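Local coordinates for long form D7clu1 salivary protein (Culex quinquefasciatus, PDB 6V4C) that binds and sequesters adenine nucleotides such as ADP and ATP, inhibiting platelet aggregation and so helping the female mosquito to feed on blood, at residues L52-L56 with G57-K61; D238-K241 with C242-G246; S131-D134 with A135-K139; S275-A279 with N280-S284; K146-S149 with I150-C154. All coordinates share one frame; numbering follows the deposited sequence.

Interaction 1. Residues L52-L56 with G57-K61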
# COMPACT_ATOMS: atom_id res chain seq x y z
N LEU A 52 2.05 5.55 -11.39
CA LEU A 52 3.17 4.85 -10.77
C LEU A 52 4.35 5.78 -10.50
O LEU A 52 4.94 5.73 -9.42
CB LEU A 52 3.59 3.67 -11.64
CG LEU A 52 4.57 2.67 -11.03
CD1 LEU A 52 3.89 1.91 -9.90
CD2 LEU A 52 5.10 1.72 -12.08
N VAL A 53 4.70 6.63 -11.47
CA VAL A 53 5.88 7.47 -11.31
C VAL A 53 5.64 8.58 -10.29
O VAL A 53 6.57 8.99 -9.58
CB VAL A 53 6.39 8.01 -12.66
CG1 VAL A 53 6.81 6.86 -13.56
CG2 VAL A 53 5.32 8.86 -13.33
N GLU A 54 4.41 9.08 -10.19
CA GLU A 54 4.10 10.05 -9.15
C GLU A 54 4.10 9.40 -7.77
O GLU A 54 4.67 9.95 -6.82
CB GLU A 54 2.76 10.72 -9.44
CG GLU A 54 2.70 11.48 -10.76
CD GLU A 54 1.37 12.18 -10.99
OE1 GLU A 54 1.38 13.42 -11.18
OE2 GLU A 54 0.33 11.50 -10.99
N ALA A 55 3.49 8.22 -7.66
CA ALA A 55 3.45 7.53 -6.37
C ALA A 55 4.83 7.12 -5.89
O ALA A 55 5.09 7.09 -4.69
CB ALA A 55 2.53 6.31 -6.46
N LEU A 56 5.74 6.81 -6.82
CA LEU A 56 7.10 6.43 -6.47
C LEU A 56 8.05 7.62 -6.38
O LEU A 56 9.25 7.42 -6.19
CB LEU A 56 7.64 5.39 -7.46
CG LEU A 56 6.85 4.09 -7.58
CD1 LEU A 56 7.67 3.02 -8.29
CD2 LEU A 56 6.37 3.60 -6.23
N GLY A 57 7.53 8.84 -6.51
CA GLY A 57 8.38 10.01 -6.40
C GLY A 57 9.28 10.26 -7.59
O GLY A 57 10.23 11.04 -7.47
N MET A 58 9.01 9.63 -8.73
CA MET A 58 9.82 9.87 -9.92
C MET A 58 9.39 11.12 -10.67
O MET A 58 10.20 11.70 -11.40
CB MET A 58 9.74 8.68 -10.88
CG MET A 58 10.06 7.34 -10.26
SD MET A 58 10.03 6.02 -11.49
CE MET A 58 11.77 5.85 -11.86
N TYR A 59 8.14 11.55 -10.51
CA TYR A 59 7.58 12.66 -11.26
C TYR A 59 6.82 13.57 -10.31
O TYR A 59 5.99 13.10 -9.53
CB TYR A 59 6.64 12.13 -12.35
CG TYR A 59 6.14 13.18 -13.32
CD1 TYR A 59 6.96 13.66 -14.34
CD2 TYR A 59 4.85 13.68 -13.23
CE1 TYR A 59 6.50 14.61 -15.23
CE2 TYR A 59 4.39 14.63 -14.12
CZ TYR A 59 5.22 15.09 -15.11
OH TYR A 59 4.77 16.04 -16.00
N ASP A 60 7.11 14.87 -10.37
CA ASP A 60 6.51 15.83 -9.45
C ASP A 60 5.98 17.06 -10.17
O ASP A 60 4.78 17.14 -10.47
N LYS A 61 6.85 18.03 -10.44
CA LYS A 61 6.44 19.29 -11.04
C LYS A 61 6.10 19.11 -12.52
O LYS A 61 5.07 18.51 -12.86
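Val53 O takes two backbone N-H groups at the end of helix 45-55. Met58 N donates at 2.7 Å, nearly in line with the C=O bond. Tyr59 N donates to Val53 O at 3.1 Å from above the carbonyl plane. Gly57 N turns back to Glu54 O at 3.1 Å. Gly57 has positive phi (74°), a setting that favours glycine, and the helix ends here in a Schellman motif. The chain folds back over its own last turn, and side chains of the last turn and the fold-back meet. Val53 CB lies 3.9 Å from Met58 CB, the two side chains crossing at about a right angle. Val53 CG2 packs 3.7 Å from Tyr59 CB. Tyr59 has CG opposite its backbone N (chi1 -172°), which lays the ring alongside Glu54, pointing the same way. Glu54 CG reaches the ring edge, 3.9 Å from Tyr59 CD2. Its carboxylate plane is turned 48° from the ring. Phe64 meets the Tyr59 ring edge-to-face. Val53 and Met58 both pack on Phe111 of helix 104-117. Leu56 touches Val11 of helix 8-22, so the turn joins these two helices in the N-terminal PBP/GOBP region.

Interaction 2. Residues D238-K241 with C242-G246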
# COMPACT_ATOMS: atom_id res chain seq x y z
N ASP A 238 -8.05 7.30 18.58
CA ASP A 238 -9.28 8.09 18.71
C ASP A 238 -10.03 8.17 17.39
O ASP A 238 -11.26 8.03 17.36
CB ASP A 238 -8.95 9.48 19.25
CG ASP A 238 -8.34 9.44 20.65
OD1 ASP A 238 -8.62 8.47 21.39
OD2 ASP A 238 -7.59 10.37 21.00
N TYR A 239 -9.32 8.42 16.29
CA TYR A 239 -9.98 8.44 14.98
C TYR A 239 -10.49 7.05 14.61
O TYR A 239 -11.59 6.91 14.05
CB TYR A 239 -9.03 8.97 13.92
CG TYR A 239 -8.90 10.48 13.92
CD1 TYR A 239 -9.96 11.29 13.51
CD2 TYR A 239 -7.72 11.10 14.31
CE1 TYR A 239 -9.85 12.67 13.51
CE2 TYR A 239 -7.60 12.48 14.31
CZ TYR A 239 -8.67 13.26 13.91
OH TYR A 239 -8.56 14.63 13.90
N TYR A 240 -9.70 6.02 14.90
CA TYR A 240 -10.14 4.64 14.71
C TYR A 240 -11.46 4.39 15.41
O TYR A 240 -12.41 3.85 14.83
CB TYR A 240 -9.04 3.71 15.24
CG TYR A 240 -9.26 2.22 15.09
CD1 TYR A 240 -10.09 1.54 15.96
CD2 TYR A 240 -8.56 1.49 14.14
CE1 TYR A 240 -10.27 0.18 15.85
CE2 TYR A 240 -8.73 0.12 14.02
CZ TYR A 240 -9.59 -0.53 14.89
OH TYR A 240 -9.76 -1.89 14.78
N LYS A 241 -11.56 4.79 16.68
CA LYS A 241 -12.80 4.60 17.42
C LYS A 241 -13.93 5.46 16.87
O LYS A 241 -15.09 5.03 16.88
CB LYS A 241 -12.59 4.88 18.91
CG LYS A 241 -13.75 4.45 19.81
CD LYS A 241 -14.22 3.04 19.46
CE LYS A 241 -15.00 2.39 20.59
NZ LYS A 241 -16.22 3.16 20.97
N CYS A 242 -13.61 6.65 16.37
CA CYS A 242 -14.63 7.50 15.76
C CYS A 242 -15.23 6.85 14.52
O CYS A 242 -16.45 6.88 14.32
CB CYS A 242 -14.04 8.88 15.46
SG CYS A 242 -13.85 9.96 16.93
N ILE A 243 -14.39 6.25 13.67
CA ILE A 243 -14.88 5.53 12.50
C ILE A 243 -15.67 4.30 12.93
O ILE A 243 -16.72 3.99 12.37
CB ILE A 243 -13.70 5.16 11.59
CG1 ILE A 243 -12.93 6.41 11.17
CG2 ILE A 243 -14.19 4.37 10.38
CD1 ILE A 243 -11.52 6.13 10.72
N TYR A 244 -15.15 3.57 13.92
CA TYR A 244 -15.84 2.40 14.47
C TYR A 244 -17.25 2.76 14.92
O TYR A 244 -18.22 2.06 14.58
CB TYR A 244 -15.01 1.89 15.66
CG TYR A 244 -15.42 0.56 16.26
CD1 TYR A 244 -16.50 0.47 17.13
CD2 TYR A 244 -14.69 -0.59 16.00
CE1 TYR A 244 -16.86 -0.73 17.71
CE2 TYR A 244 -15.04 -1.80 16.57
CZ TYR A 244 -16.13 -1.87 17.42
OH TYR A 244 -16.47 -3.07 17.99
N ASP A 245 -17.40 3.84 15.68
CA ASP A 245 -18.71 4.22 16.19
C ASP A 245 -19.63 4.71 15.08
O ASP A 245 -20.83 4.44 15.10
CB ASP A 245 -18.57 5.28 17.28
CG ASP A 245 -17.88 4.76 18.52
OD1 ASP A 245 -17.92 3.53 18.76
OD2 ASP A 245 -17.29 5.58 19.26
N GLY A 246 -19.07 5.43 14.10
CA GLY A 246 -19.90 5.94 13.02
C GLY A 246 -20.46 4.84 12.14
O GLY A 246 -21.65 4.84 11.81
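Four regular i to i+4 backbone bonds carry this turn of helix 235-247 at 2.9 Å each: Cys242 N to Asp238 O, Ile243 N to Tyr239 O, Tyr244 N to Tyr240 O and Asp245 N to Lys241 O. The main side-chain pair is Lys241 and Asp245, one turn apart. Lys241 NZ bonds to Asp245 OD1 at 2.8 Å on its syn lone pair, and more weakly to Asp245 OD2 at 3.2 Å. The lysine chain bends at chi2 (46°) and chi4 (60°), and these bends bring the ammonium back to the carboxylate oxygens. Lys241 also makes a cation-pi contact with Phe174. The lysine methylenes pass Tyr244, with Lys241 CD 4.0 Å from Tyr244 CB. Tyr240 and Tyr244 run along one side of the helix, and their rings come within 4.5 Å at Tyr240 CE1 and Tyr244 CD2. Their hydroxyls bond to Gly173 O and His172 O respectively. His172 and Glu249 bind a zinc ion, and Tyr244 lies beside that site. Cys242 forms a disulfide with Cys228. Ile243 touches both Leu225 of helix 218-226 and Phe252 of helix 249-263, while Tyr240 rests on Leu256 of the latter helix.

Interaction 3. Residues S131-D134 with A135-K139; sequences SVRD and AIYKK. With ADP (adenosine-5'-diphosphate), chain B.
Arg133 and Tyr137, one helical turn apart, cross obliquely, and the guanidinium and phenol planes are only 16° apart. The touch is made by the arginine's aliphatic part: Arg133 CG lies 3.5 Å from Tyr137 CE2. One face of the tyrosine ring rests over Arg133 O, the carbonyl that also accepts the backbone N-H of Tyr137. The arginine chain bends at chi3 (70°), which turns its flat head toward the diphosphate. Arg133 NH1 donates to ADP O3B at 3.1 Å, and NH2 adds a weak bond to the same oxygen. This oxygen lies near the guanidinium plane, at its edge. Asp134 holds another edge. Arg133 NE meets Asp134 OD1 at 3.2 Å in the guanidinium plane, although the carboxylate is approached from above its own plane. The salt bridge probably steadies the rotation of the guanidinium and tempers its charge. Tyr137 OH donates to ADP N7 at 2.9 Å, with N7 in the plane of the phenol ring. The two side chains thus reach different ends of one nucleotide. Elsewhere on the helix Val132 CG1 and Ile136 CD1 pack side by side at 3.9 Å. Pro8 of helix 8-22 touches Arg133, Ile136 and Tyr137. The segment forms one wall of the ADP pocket: Tyr137 bonds the adenine at N7 and Arg133 the beta phosphate.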
# COMPACT_ATOMS: atom_id res chain seq x y z
N SER A 131 14.25 -10.73 -5.83
CA SER A 131 15.44 -11.03 -5.04
C SER A 131 15.84 -9.84 -4.17
O SER A 131 16.22 -10.02 -3.01
CB SER A 131 16.59 -11.46 -5.95
OG SER A 131 16.28 -12.69 -6.57
N VAL A 132 15.78 -8.63 -4.72
CA VAL A 132 16.10 -7.44 -3.92
C VAL A 132 15.11 -7.29 -2.78
O VAL A 132 15.48 -7.08 -1.62
CB VAL A 132 16.14 -6.19 -4.82
CG1 VAL A 132 16.29 -4.93 -3.96
CG2 VAL A 132 17.28 -6.29 -5.82
N ARG A 133 13.85 -7.39 -3.05
CA ARG A 133 12.76 -7.26 -2.07
C ARG A 133 12.93 -8.26 -0.93
O ARG A 133 12.98 -7.88 0.11
CB ARG A 133 11.46 -7.44 -2.80
CG ARG A 133 10.20 -7.45 -1.97
CD ARG A 133 8.98 -7.96 -2.64
NE ARG A 133 9.08 -9.34 -2.84
CZ ARG A 133 8.61 -10.01 -3.81
NH1 ARG A 133 7.91 -9.45 -4.74
NH2 ARG A 133 8.82 -11.27 -3.85
N ASP A 134 13.10 -9.50 -1.30
CA ASP A 134 13.13 -10.53 -0.27
C ASP A 134 14.37 -10.44 0.60
O ASP A 134 14.29 -10.70 1.81
CB ASP A 134 12.98 -11.92 -0.91
CG ASP A 134 11.59 -12.16 -1.45
OD1 ASP A 134 10.65 -11.47 -1.00
OD2 ASP A 134 11.43 -13.04 -2.33
N ALA A 135 15.51 -10.08 0.02
CA ALA A 135 16.72 -9.90 0.82
C ALA A 135 16.55 -8.77 1.83
O ALA A 135 16.96 -8.89 2.99
CB ALA A 135 17.92 -9.64 -0.08
N ILE A 136 15.92 -7.67 1.41
CA ILE A 136 15.69 -6.56 2.32
C ILE A 136 14.75 -6.97 3.45
O ILE A 136 14.99 -6.65 4.62
CB ILE A 136 15.17 -5.33 1.54
CG1 ILE A 136 16.28 -4.80 0.62
CG2 ILE A 136 14.67 -4.25 2.50
CD1 ILE A 136 15.82 -3.71 -0.32
N TYR A 137 13.68 -7.70 3.12
CA TYR A 137 12.77 -8.19 4.15
C TYR A 137 13.51 -9.05 5.17
O TYR A 137 13.32 -8.90 6.38
CB TYR A 137 11.62 -8.98 3.53
CG TYR A 137 10.59 -8.17 2.78
CD1 TYR A 137 10.48 -6.80 2.95
CD2 TYR A 137 9.71 -8.79 1.89
CE1 TYR A 137 9.53 -6.06 2.26
CE2 TYR A 137 8.77 -8.06 1.20
CZ TYR A 137 8.68 -6.70 1.38
OH TYR A 137 7.73 -5.99 0.69
N LYS A 138 14.35 -9.97 4.68
CA LYS A 138 15.06 -10.87 5.59
C LYS A 138 15.99 -10.10 6.52
O LYS A 138 16.13 -10.44 7.70
CB LYS A 138 15.85 -11.91 4.80
CG LYS A 138 14.99 -13.02 4.21
CD LYS A 138 15.86 -14.12 3.61
CE LYS A 138 15.03 -15.10 2.81
NZ LYS A 138 13.95 -15.71 3.62
N LYS A 139 16.63 -9.05 6.00
CA LYS A 139 17.57 -8.27 6.80
C LYS A 139 16.88 -7.20 7.64
O LYS A 139 17.54 -6.63 8.52
CB LYS A 139 18.63 -7.64 5.91
CG LYS A 139 19.51 -8.66 5.20
CD LYS A 139 20.80 -8.03 4.70
CE LYS A 139 20.72 -7.69 3.23
NZ LYS A 139 21.97 -7.05 2.74
PB ADP B . 6.75 -12.99 -6.58
O1B ADP B . 7.72 -13.85 -6.12
O2B ADP B . 6.05 -13.45 -7.71
O3B ADP B . 7.25 -11.73 -6.80
PA ADP B . 4.01 -13.47 -5.71
O1A ADP B . 3.59 -14.83 -5.25
O2A ADP B . 3.65 -13.30 -7.07
O3A ADP B . 5.53 -13.21 -5.56
O5' ADP B . 3.70 -12.18 -4.96
C5' ADP B . 4.22 -10.93 -5.35
C4' ADP B . 3.38 -9.79 -4.83
O4' ADP B . 3.74 -9.43 -3.52
C3' ADP B . 3.56 -8.43 -5.48
O3' ADP B . 2.79 -8.29 -6.63
C2' ADP B . 3.24 -7.41 -4.39
O2' ADP B . 1.99 -6.90 -4.57
C1' ADP B . 3.14 -8.25 -3.16
N9 ADP B . 3.84 -7.74 -2.02
C8 ADP B . 5.12 -7.44 -1.99
N7 ADP B . 5.54 -7.05 -0.85
C5 ADP B . 4.46 -7.08 -0.06
C6 ADP B . 4.24 -6.78 1.28
N6 ADP B . 5.14 -6.36 2.09
N1 ADP B . 3.03 -6.92 1.75
C2 ADP B . 2.09 -7.32 0.96
N3 ADP B . 2.17 -7.65 -0.28
C4 ADP B . 3.39 -7.52 -0.77

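Interaction 4. Residues S275-A279 with N280-S284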
# COMPACT_ATOMS: atom_id res chain seq x y z
N SER A 275 -10.58 -11.73 -7.12
CA SER A 275 -10.87 -10.35 -7.49
C SER A 275 -12.19 -9.84 -6.94
O SER A 275 -12.39 -8.62 -6.86
CB SER A 275 -10.87 -10.21 -9.01
OG SER A 275 -11.83 -11.06 -9.60
N LYS A 276 -13.09 -10.74 -6.54
CA LYS A 276 -14.42 -10.37 -6.08
C LYS A 276 -14.56 -10.66 -4.59
O LYS A 276 -14.08 -11.69 -4.11
CB LYS A 276 -15.49 -11.16 -6.84
CG LYS A 276 -15.54 -10.86 -8.33
CD LYS A 276 -15.86 -9.40 -8.57
N TYR A 277 -15.22 -9.76 -3.87
CA TYR A 277 -15.48 -9.98 -2.46
C TYR A 277 -16.48 -11.12 -2.29
O TYR A 277 -17.54 -11.13 -2.92
CB TYR A 277 -16.01 -8.70 -1.80
CG TYR A 277 -16.33 -8.87 -0.34
CD1 TYR A 277 -15.32 -8.98 0.61
CD2 TYR A 277 -17.65 -8.93 0.11
CE1 TYR A 277 -15.60 -9.14 1.95
CE2 TYR A 277 -17.94 -9.09 1.45
CZ TYR A 277 -16.92 -9.20 2.37
OH TYR A 277 -17.20 -9.36 3.71
N ASP A 278 -16.13 -12.08 -1.43
CA ASP A 278 -16.96 -13.26 -1.18
C ASP A 278 -17.16 -13.35 0.33
O ASP A 278 -16.29 -13.85 1.05
CB ASP A 278 -16.28 -14.52 -1.73
CG ASP A 278 -17.16 -15.76 -1.62
OD1 ASP A 278 -18.23 -15.70 -0.98
OD2 ASP A 278 -16.77 -16.80 -2.19
N ALA A 279 -18.32 -12.88 0.80
CA ALA A 279 -18.58 -12.87 2.24
C ALA A 279 -18.60 -14.28 2.81
O ALA A 279 -18.21 -14.49 3.97
CB ALA A 279 -19.90 -12.14 2.54
N ASN A 280 -19.06 -15.26 2.03
CA ASN A 280 -19.07 -16.64 2.51
C ASN A 280 -17.65 -17.16 2.72
O ASN A 280 -17.37 -17.82 3.73
CB ASN A 280 -19.83 -17.53 1.54
CG ASN A 280 -19.73 -19.00 1.89
OD1 ASN A 280 -20.29 -19.46 2.88
ND2 ASN A 280 -19.01 -19.75 1.06
N ALA A 281 -16.74 -16.86 1.79
CA ALA A 281 -15.36 -17.29 1.94
C ALA A 281 -14.65 -16.56 3.08
O ALA A 281 -13.69 -17.10 3.64
CB ALA A 281 -14.60 -17.07 0.63
N MET A 282 -15.11 -15.36 3.45
CA MET A 282 -14.42 -14.58 4.46
C MET A 282 -14.52 -15.21 5.85
O MET A 282 -13.64 -14.99 6.68
CB MET A 282 -14.97 -13.15 4.50
CG MET A 282 -14.48 -12.27 3.36
SD MET A 282 -12.69 -12.03 3.37
CE MET A 282 -12.46 -11.26 4.97
N ARG A 283 -15.58 -15.98 6.11
CA ARG A 283 -15.75 -16.57 7.44
C ARG A 283 -14.58 -17.47 7.80
O ARG A 283 -14.04 -17.39 8.92
CB ARG A 283 -17.07 -17.35 7.50
CG ARG A 283 -18.32 -16.49 7.51
CD ARG A 283 -19.55 -17.34 7.84
NE ARG A 283 -19.45 -17.95 9.16
CZ ARG A 283 -20.20 -18.96 9.58
NH1 ARG A 283 -21.12 -19.49 8.78
NH2 ARG A 283 -20.04 -19.45 10.80
N SER A 284 -14.17 -18.35 6.89
CA SER A 284 -13.08 -19.26 7.21
C SER A 284 -11.73 -18.54 7.22
O SER A 284 -10.80 -18.98 7.90
CB SER A 284 -13.07 -20.48 6.28
OG SER A 284 -13.08 -20.09 4.91
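Asp278 OD1 faces the backbone N-H groups of Asn280 and Ala281 at the start of helix 279-292. The bonds are weak: Asp278 OD1 stands 3.2 Å from Asn280 N, with a bent N-H angle of 124°. Asp278 OD1 is 3.4 Å from Ala281 N, where the angle is straighter at 160°. The other oxygen, Asp278 OD2, lies 3.6 Å from Ala281 CB. Asp278 is the N-cap residue. Its CG is turned away from its own backbone N (chi1 -174°), which carries the carboxylate forward to the N-H groups of the first turn. Met282 N shares its proton weakly between Asp278 O and Ala279 O.

Beside the capping bonds, Tyr277 and Met282 cross at about a right angle. Met282 CG comes 3.6 Å from Tyr277 CE1. The sulfur makes an oblique Met-aromatic contact, with Met282 SD 5.5 Å from the centroid of the Tyr277 ring. One face of the tyrosine ring has Ala279 N above it, offset toward the rim.

Further out, Tyr258 of helix 249-263 meets the Tyr277 ring edge-to-face and also touches Met282. Asp257 and Val261 of the same helix border Met282 too. Tyr277 reaches Val212 and Asn213 in a loop as well.

The contact therefore joins a polar cap at the surface to a Met-aromatic pair facing helix 249-263. The negative carboxylate would probably interact favourably with the positive end of the helix dipole, although each capping bond is weak.

Interaction 5. Residues K146-S149 with I150-C154; sequences KGIS and IFRFC. With ADP (adenosine-5'-diphosphate), chain B.
Ser149 OG accepts from Arg152 N at 3.0 Å, with an N-H angle of 166°. The serine hydroxyl sits between its own backbone N and carbonyl carbon (chi1 85°), and this places it over the first turn of helix 150-158. Ser149 is the N-cap, and its OG is also hydrogen-bonded to Glu260 of helix 249-263. Ser149 O accepts Phe153 N at 2.8 Å, so one residue serves two N-H groups of the turn. Ile148 is extended (chi1 -174°), and its CD1 reaches the first turn. Ile148 CD1 touches Arg152 CG at 3.8 Å, the two side chains crossing at a slant. The same Ile148 CD1 lies 4.2 Å from Phe153 CB. The Arg152 guanidinium goes on to a salt bridge with Asp161 and a hydrogen bond to Tyr166. Lys146 lies along the nucleotide, in contact through its chain. Lys146 CB is 3.5 Å from ADP C5, over the adenine, and Lys146 CD is 3.5 Å from ADP O4' of the ribose. Lys146 CE passes the ADP O5' and O3A oxygens, and Lys146 NZ lies 4.0 Å from ADP O3A, close to the like-charged Arg133 NH2. Gly147 makes a backbone bond with Glu264, and Lys144 NZ bonds to Ile148 O. Cys154 forms a disulfide with Cys186 of helix 179-190. This is a serine-capped helix start whose preceding loop lines the ADP pocket.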
# COMPACT_ATOMS: atom_id res chain seq x y z
N LYS A 146 5.69 -9.73 2.73
CA LYS A 146 4.48 -10.36 2.23
C LYS A 146 4.25 -11.68 2.96
O LYS A 146 5.17 -12.28 3.51
CB LYS A 146 4.53 -10.53 0.71
CG LYS A 146 4.93 -11.90 0.20
CD LYS A 146 4.76 -11.97 -1.32
CE LYS A 146 5.32 -13.26 -1.90
NZ LYS A 146 6.81 -13.33 -1.77
N GLY A 147 2.99 -12.11 2.99
CA GLY A 147 2.62 -13.35 3.63
C GLY A 147 2.10 -13.22 5.05
O GLY A 147 1.60 -14.21 5.60
N ILE A 148 2.22 -12.04 5.66
CA ILE A 148 1.67 -11.79 6.98
C ILE A 148 0.80 -10.54 6.91
O ILE A 148 1.14 -9.57 6.22
CB ILE A 148 2.78 -11.64 8.05
CG1 ILE A 148 2.18 -11.52 9.45
CG2 ILE A 148 3.68 -10.45 7.75
CD1 ILE A 148 3.21 -11.53 10.57
N SER A 149 -0.34 -10.57 7.59
CA SER A 149 -1.25 -9.43 7.54
C SER A 149 -0.69 -8.28 8.37
O SER A 149 0.17 -8.45 9.23
CB SER A 149 -2.65 -9.81 8.03
OG SER A 149 -2.76 -9.73 9.44
N ILE A 150 -1.19 -7.07 8.08
CA ILE A 150 -0.74 -5.89 8.80
C ILE A 150 -1.16 -5.97 10.27
O ILE A 150 -0.40 -5.57 11.17
CB ILE A 150 -1.23 -4.60 8.11
CG1 ILE A 150 -0.76 -3.36 8.87
CG2 ILE A 150 -2.75 -4.60 7.98
CD1 ILE A 150 0.74 -3.18 8.89
N PHE A 151 -2.34 -6.52 10.54
CA PHE A 151 -2.81 -6.63 11.92
C PHE A 151 -1.99 -7.65 12.70
O PHE A 151 -1.66 -7.42 13.87
CB PHE A 151 -4.30 -6.98 11.95
CG PHE A 151 -5.17 -5.94 11.30
CD1 PHE A 151 -5.54 -4.80 11.99
CD2 PHE A 151 -5.60 -6.10 10.00
CE1 PHE A 151 -6.33 -3.84 11.40
CE2 PHE A 151 -6.40 -5.14 9.40
CZ PHE A 151 -6.76 -4.01 10.10
N ARG A 152 -1.66 -8.78 12.08
CA ARG A 152 -0.83 -9.77 12.75
C ARG A 152 0.59 -9.26 12.93
O ARG A 152 1.21 -9.46 13.98
CB ARG A 152 -0.85 -11.08 11.96
CG ARG A 152 0.05 -12.18 12.51
CD ARG A 152 -0.33 -12.57 13.93
NE ARG A 152 0.53 -13.63 14.44
CZ ARG A 152 0.58 -14.01 15.71
NH1 ARG A 152 -0.18 -13.41 16.61
NH2 ARG A 152 1.41 -14.98 16.08
N PHE A 153 1.12 -8.57 11.91
CA PHE A 153 2.46 -7.99 12.03
C PHE A 153 2.53 -6.99 13.17
O PHE A 153 3.50 -6.98 13.94
CB PHE A 153 2.85 -7.33 10.70
CG PHE A 153 4.23 -6.74 10.72
CD1 PHE A 153 5.34 -7.55 10.58
CD2 PHE A 153 4.41 -5.38 10.88
CE1 PHE A 153 6.62 -7.01 10.60
CE2 PHE A 153 5.67 -4.83 10.90
CZ PHE A 153 6.78 -5.65 10.76
N CYS A 154 1.50 -6.15 13.31
CA CYS A 154 1.46 -5.20 14.43
C CYS A 154 1.15 -5.89 15.75
O CYS A 154 1.70 -5.53 16.79
CB CYS A 154 0.43 -4.10 14.16
SG CYS A 154 0.81 -2.98 12.79
PB ADP B . 6.75 -12.99 -6.58
O1B ADP B . 7.72 -13.85 -6.12
O2B ADP B . 6.05 -13.45 -7.71
O3B ADP B . 7.25 -11.73 -6.80
PA ADP B . 4.01 -13.47 -5.71
O1A ADP B . 3.59 -14.83 -5.25
O2A ADP B . 3.65 -13.30 -7.07
O3A ADP B . 5.53 -13.21 -5.56
O5' ADP B . 3.70 -12.18 -4.96
C5' ADP B . 4.22 -10.93 -5.35
C4' ADP B . 3.38 -9.79 -4.83
O4' ADP B . 3.74 -9.43 -3.52
C3' ADP B . 3.56 -8.43 -5.48
O3' ADP B . 2.79 -8.29 -6.63
C2' ADP B . 3.24 -7.41 -4.39
O2' ADP B . 1.99 -6.90 -4.57
C1' ADP B . 3.14 -8.25 -3.16
N9 ADP B . 3.84 -7.74 -2.02
C8 ADP B . 5.12 -7.44 -1.99
N7 ADP B . 5.54 -7.05 -0.85
C5 ADP B . 4.46 -7.08 -0.06
C6 ADP B . 4.24 -6.78 1.28
N6 ADP B . 5.14 -6.36 2.09
N1 ADP B . 3.03 -6.92 1.75
C2 ADP B . 2.09 -7.32 0.96
N3 ADP B . 2.17 -7.65 -0.28
C4 ADP B . 3.39 -7.52 -0.77

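All five contacts are local and follow in series, without nesting or crossing. Interaction 1 closes the turn after helix 45-55 in the N-terminal PBP/GOBP range. Interaction 3 lies within helix 130-139, and interaction 5 begins the next helix, 150-158. These two touch, with Tyr137 CE2 3.8 Å from Lys146 N, and both meet ADP. Arg133 and Lys146 bring their charges together beside its diphosphate. Interaction 2 lies on helix 235-247 in the second range, its nearest atoms about 5 Å from interaction 5. Interaction 4 opens the last helix, 279-292. Helix 249-263 is a common neighbour of interactions 2, 4 and 5.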